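Side-chain contacts in putative phosphatase (Bacteroides thetaiotaomicron, PDB 3KYA), which is of unknown function but may be a phosphatase, binds zinc ions and carries an immunoglobulin-like IPT/TIG domain: residues E39-D44 against I82-G87; V48-K51 against D56-V59. All blocks are in the same frame, centred on the assembly; numbering follows the deposited sequence. Where two conformers were deposited one is given.

Contact 1 of 2, residues E39-D44 against I82-G87. With ZN (zinc ion), chain B; EDO (1,2-ethanediol), chain E.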
loop_
_atom_site.group_PDB
_atom_site.type_symbol
_atom_site.label_atom_id
_atom_site.label_comp_id
_atom_site.label_asym_id
_atom_site.label_seq_id
_atom_site.Cartn_x
_atom_site.Cartn_y
_atom_site.Cartn_z
ATOM N N GLU A 39 -29.351 3.713 -24.538
ATOM C CA GLU A 39 -29.760 3.462 -25.908
ATOM C C GLU A 39 -29.468 4.638 -26.800
ATOM O O GLU A 39 -29.525 5.782 -26.357
ATOM C CB GLU A 39 -31.276 3.231 -25.974
ATOM C CG GLU A 39 -31.766 2.049 -25.189
ATOM C CD GLU A 39 -33.283 1.922 -25.251
ATOM O OE1 GLU A 39 -33.983 2.867 -24.816
ATOM O OE2 GLU A 39 -33.764 0.871 -25.720
ATOM N N ASN A 40 -29.174 4.327 -28.056
ATOM C CA ASN A 40 -29.011 5.299 -29.127
ATOM C C ASN A 40 -27.748 6.154 -28.984
ATOM O O ASN A 40 -27.772 7.349 -29.274
ATOM C CB ASN A 40 -30.282 6.177 -29.215
ATOM C CG ASN A 40 -30.469 6.827 -30.567
ATOM O OD1 ASN A 40 -30.003 6.323 -31.578
ATOM N ND2 ASN A 40 -31.195 7.946 -30.592
ATOM N N PHE A 41 -26.655 5.529 -28.545
ATOM C CA PHE A 41 -25.382 6.232 -28.385
ATOM C C PHE A 41 -24.530 6.211 -29.649
ATOM O O PHE A 41 -23.562 6.982 -29.767
ATOM C CB PHE A 41 -24.534 5.629 -27.261
ATOM C CG PHE A 41 -25.164 5.671 -25.898
ATOM C CD1 PHE A 41 -25.846 6.798 -25.447
ATOM C CD2 PHE A 41 -24.962 4.628 -25.016
ATOM C CE1 PHE A 41 -26.390 6.834 -24.176
ATOM C CE2 PHE A 41 -25.488 4.670 -23.737
ATOM C CZ PHE A 41 -26.202 5.785 -23.322
ATOM N N GLY A 42 -24.862 5.340 -30.595
ATOM C CA GLY A 42 -24.045 5.218 -31.799
ATOM C C GLY A 42 -22.739 4.498 -31.468
ATOM O O GLY A 42 -22.564 4.001 -30.359
ATOM N N THR A 43 -21.822 4.448 -32.432
ATOM C CA THR A 43 -20.559 3.716 -32.269
ATOM C C THR A 43 -19.281 4.571 -32.397
ATOM O O THR A 43 -18.176 4.028 -32.486
ATOM C CB THR A 43 -20.477 2.588 -33.306
ATOM O OG1 THR A 43 -20.558 3.145 -34.631
ATOM C CG2 THR A 43 -21.609 1.566 -33.111
ATOM N N ASP A 44 -19.434 5.895 -32.378
ATOM C CA ASP A 44 -18.313 6.831 -32.531
ATOM C C ASP A 44 -18.106 7.788 -31.354
ATOM O O ASP A 44 -18.979 8.598 -31.043
ATOM C CB ASP A 44 -18.509 7.667 -33.799
ATOM C CG ASP A 44 -18.209 6.878 -35.072
ATOM O OD1 ASP A 44 -17.148 6.227 -35.120
ATOM O OD2 ASP A 44 -19.011 6.926 -36.033
ATOM N N ILE A 82 -25.555 13.559 -21.452
ATOM C CA ILE A 82 -24.933 13.057 -22.670
ATOM C C ILE A 82 -25.601 13.692 -23.873
ATOM O O ILE A 82 -26.825 13.857 -23.891
ATOM C CB ILE A 82 -25.046 11.519 -22.784
ATOM C CG1 ILE A 82 -24.296 10.832 -21.643
ATOM C CG2 ILE A 82 -24.483 11.022 -24.118
ATOM C CD1 ILE A 82 -24.318 9.312 -21.726
ATOM N N THR A 83 -24.791 14.069 -24.857
ATOM C CA THR A 83 -25.267 14.629 -26.108
ATOM C C THR A 83 -24.644 13.793 -27.214
ATOM O O THR A 83 -23.421 13.633 -27.262
ATOM C CB THR A 83 -24.888 16.109 -26.305
ATOM O OG1 THR A 83 -25.460 16.896 -25.259
ATOM C CG2 THR A 83 -25.397 16.632 -27.683
ATOM N N VAL A 84 -25.493 13.231 -28.064
ATOM C CA VAL A 84 -25.075 12.419 -29.189
ATOM C C VAL A 84 -25.452 13.188 -30.452
ATOM O O VAL A 84 -26.562 13.721 -30.554
ATOM C CB VAL A 84 -25.750 11.034 -29.174
ATOM C CG1 VAL A 84 -25.172 10.123 -30.290
ATOM C CG2 VAL A 84 -25.588 10.382 -27.807
ATOM N N GLY A 85 -24.522 13.267 -31.401
ATOM C CA GLY A 85 -24.759 13.989 -32.642
ATOM C C GLY A 85 -24.361 15.452 -32.569
ATOM O O GLY A 85 -23.959 15.947 -31.512
ATOM N N GLU A 86 -24.472 16.146 -33.699
ATOM C CA GLU A 86 -24.078 17.549 -33.778
ATOM C C GLU A 86 -25.081 18.378 -34.554
ATOM O O GLU A 86 -25.783 17.863 -35.416
ATOM C CB GLU A 86 -22.718 17.674 -34.463
ATOM C CG GLU A 86 -21.612 16.833 -33.871
ATOM C CD GLU A 86 -20.295 17.071 -34.582
ATOM O OE1 GLU A 86 -19.808 18.219 -34.510
ATOM O OE2 GLU A 86 -19.766 16.135 -35.230
ATOM N N GLY A 87 -25.139 19.667 -34.240
ATOM C CA GLY A 87 -26.034 20.589 -34.921
ATOM C C GLY A 87 -27.486 20.147 -34.876
ATOM O O GLY A 87 -27.991 19.779 -33.818
HETATM ZN ZN ZN B . -16.501 4.560 -35.862
HETATM C C1 EDO E . -23.276 16.759 -22.488
HETATM O O1 EDO E . -24.518 17.239 -23.005
HETATM C C2 EDO E . -22.122 17.312 -23.315
HETATM O O2 EDO E . -21.997 18.726 -23.160
#

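Contact 2 of 2, residues V48-K51 against D56-V59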
loop_
_atom_site.group_PDB
_atom_site.type_symbol
_atom_site.label_atom_id
_atom_site.label_comp_id
_atom_site.label_asym_id
_atom_site.label_seq_id
_atom_site.Cartn_x
_atom_site.Cartn_y
_atom_site.Cartn_z
ATOM N N VAL A 48 -19.974 11.863 -29.472
ATOM C CA VAL A 48 -20.523 11.835 -28.118
ATOM C C VAL A 48 -19.773 12.770 -27.177
ATOM O O VAL A 48 -18.540 12.811 -27.161
ATOM C CB VAL A 48 -20.492 10.401 -27.568
ATOM C CG1 VAL A 48 -20.824 10.359 -26.062
ATOM C CG2 VAL A 48 -21.442 9.501 -28.374
ATOM N N LYS A 49 -20.540 13.521 -26.394
ATOM C CA LYS A 49 -19.994 14.399 -25.371
ATOM C C LYS A 49 -20.732 14.094 -24.068
ATOM O O LYS A 49 -21.955 13.902 -24.057
ATOM C CB LYS A 49 -20.124 15.872 -25.771
ATOM C CG LYS A 49 -19.368 16.245 -27.040
ATOM C CD LYS A 49 -17.840 16.100 -26.885
ATOM C CE LYS A 49 -17.078 16.367 -28.184
ATOM N NZ LYS A 49 -17.270 15.287 -29.202
ATOM N N VAL A 50 -19.969 14.014 -22.983
ATOM C CA VAL A 50 -20.505 13.691 -21.670
ATOM C C VAL A 50 -20.080 14.728 -20.646
ATOM O O VAL A 50 -18.924 15.162 -20.629
ATOM C CB VAL A 50 -19.999 12.292 -21.200
ATOM C CG1 VAL A 50 -20.426 12.000 -19.751
ATOM C CG2 VAL A 50 -20.503 11.182 -22.114
ATOM N N LYS A 51 -21.028 15.137 -19.804
ATOM C CA LYS A 51 -20.735 15.995 -18.670
ATOM C C LYS A 51 -21.201 15.277 -17.412
ATOM O O LYS A 51 -22.252 14.627 -17.409
ATOM C CB LYS A 51 -21.454 17.340 -18.748
ATOM C CG LYS A 51 -20.863 18.345 -19.689
ATOM C CD LYS A 51 -21.576 19.699 -19.507
ATOM C CE LYS A 51 -20.939 20.792 -20.344
ATOM N NZ LYS A 51 -21.657 22.098 -20.124
ATOM N N ASP A 56 -16.975 18.639 -18.094
ATOM C CA ASP A 56 -16.728 17.813 -19.272
ATOM C C ASP A 56 -15.939 16.573 -18.892
ATOM O O ASP A 56 -14.964 16.656 -18.139
ATOM C CB ASP A 56 -15.951 18.588 -20.345
ATOM C CG ASP A 56 -16.726 19.769 -20.901
ATOM O OD1 ASP A 56 -17.974 19.706 -20.972
ATOM O OD2 ASP A 56 -16.062 20.750 -21.297
ATOM N N ALA A 57 -16.373 15.422 -19.395
ATOM C CA ALA A 57 -15.740 14.144 -19.106
ATOM C C ALA A 57 -15.073 13.519 -20.343
ATOM O O ALA A 57 -15.600 13.591 -21.466
ATOM C CB ALA A 57 -16.765 13.150 -18.499
ATOM N N ILE A 58 -13.920 12.904 -20.122
ATOM C CA ILE A 58 -13.189 12.207 -21.176
ATOM C C ILE A 58 -13.971 10.958 -21.589
ATOM O O ILE A 58 -14.253 10.099 -20.745
ATOM C CB ILE A 58 -11.778 11.790 -20.700
ATOM C CG1 ILE A 58 -10.919 13.024 -20.384
ATOM C CG2 ILE A 58 -11.081 10.916 -21.755
ATOM C CD1 ILE A 58 -9.627 12.690 -19.661
ATOM N N VAL A 59 -14.323 10.858 -22.874
ATOM C CA VAL A 59 -15.051 9.696 -23.408
ATOM C C VAL A 59 -14.031 8.698 -23.939
ATOM O O VAL A 59 -13.185 9.058 -24.757
ATOM C CB VAL A 59 -16.027 10.104 -24.523
ATOM C CG1 VAL A 59 -16.695 8.851 -25.164
ATOM C CG2 VAL A 59 -17.059 11.082 -23.983
HETATM O O HOH W 1 -17.175 14.744 -23.362
HETATM O O HOH W 2 -18.001 17.345 -22.973
#

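Contact 1 of 2, residues E39-D44 against I82-G87
The F41 ring meets V84 at its edge and I82 obliquely, and no hydrogen bond joins the two segments. V84 CG2 lies close to the ring plane, 4.3 Å from F41 CD1. I82, in one of its two modelled conformers, crosses the phenylalanine at about a right angle and brings CD1 to 4.1 Å from F41 CE1. With F41 CG beside the backbone N (chi1 -61°), the ring reaches closer to strand 80-84 than its CB direction suggests, and E39 N sits over one face, offset toward the rim. The other V84 branch meets backbone: CG1 is 3.6 Å from F41 O and 3.9 Å from N40 O. N40 O is buried here with no polar partner in the model, whereas the N40 amide is bound elsewhere, to D13 and P17. An alanine in place of V84 would lack both methyls and would probably leave a gap between the ring edge and these two carbonyls. Farther along the loop, D44 OD1 binds a zinc ion at 1.9 Å. A loop aromatic packed onto apolar residues of a strand fits the immunoglobulin-like core of an IPT/TIG domain.

Contact 2 of 2, residues V48-K51 against D56-V59
The D56 carboxylate, the one flat side-chain group here, lies alongside the K51 chain, the two side chains running in the same direction, and it meets the lysine through OD1. That oxygen touches methylenes: D56 OD1 is 3.2 Å from K51 CE and 3.4 Å from K51 CG. Extended beyond CG, the lysine carries its ammonium past the acid, leaving K51 NZ 4.5 Å from D56 OD1, too far for a salt bridge, though the opposite charges may still attract at long range. The flat V50 carbonyl accepts the A57 amide, with A57 N 2.8 Å from V50 O; the N-H points at the oxygen at 160°, the donor tilted 26° from the carbonyl plane. These residues belong to the beta hairpin of strands 48-52 and 55-62 in the IPT/TIG domain, with K51 and D56 an antiparallel non-hydrogen-bonded pair near its turn. Beyond A57 the strands spread and an ordered water bridges them, accepting from V50 N at 2.9 Å and lying 2.7 Å from A57 O. A second water makes weak bonds to V50 O and D56 OD1. V50 and A57 put their side chains on the face opposite K51 and D56, V50 CG1 resting 4.0 Å from A57 CB. The other V50 methyl meets V59, the two valines crossing at about a right angle with V50 CG2 and V59 CG2 3.9 Å apart. V59 CG1 stands anti to the backbone N (chi1 175°), which leaves CG2 beside the N, where it also packs against the V48 carbonyl, while V59 further touches V45 and V67.

In the fold
Both contacts lie in the IPT/TIG domain, their centres 11 Å apart and well away from the centre of the chain. Along the sequence contact 2 is nested within contact 1: 39-44, 48-51, 56-59, then 82-87. Strands 80-84 and 48-52 are neighbours in one mixed sheet, and strand 55-62 follows on the far side of 48-52. The two contacts touch directly: T83 N lies 3.0 Å from K49 O, a probable hydrogen bond, and I82 CG1 packs 3.8 Å from V50 CG2. F41, I82 and V50 thus make a continuous line of apolar contacts from the loop to the hairpin, with the zinc ligand D44 farther along the same loop.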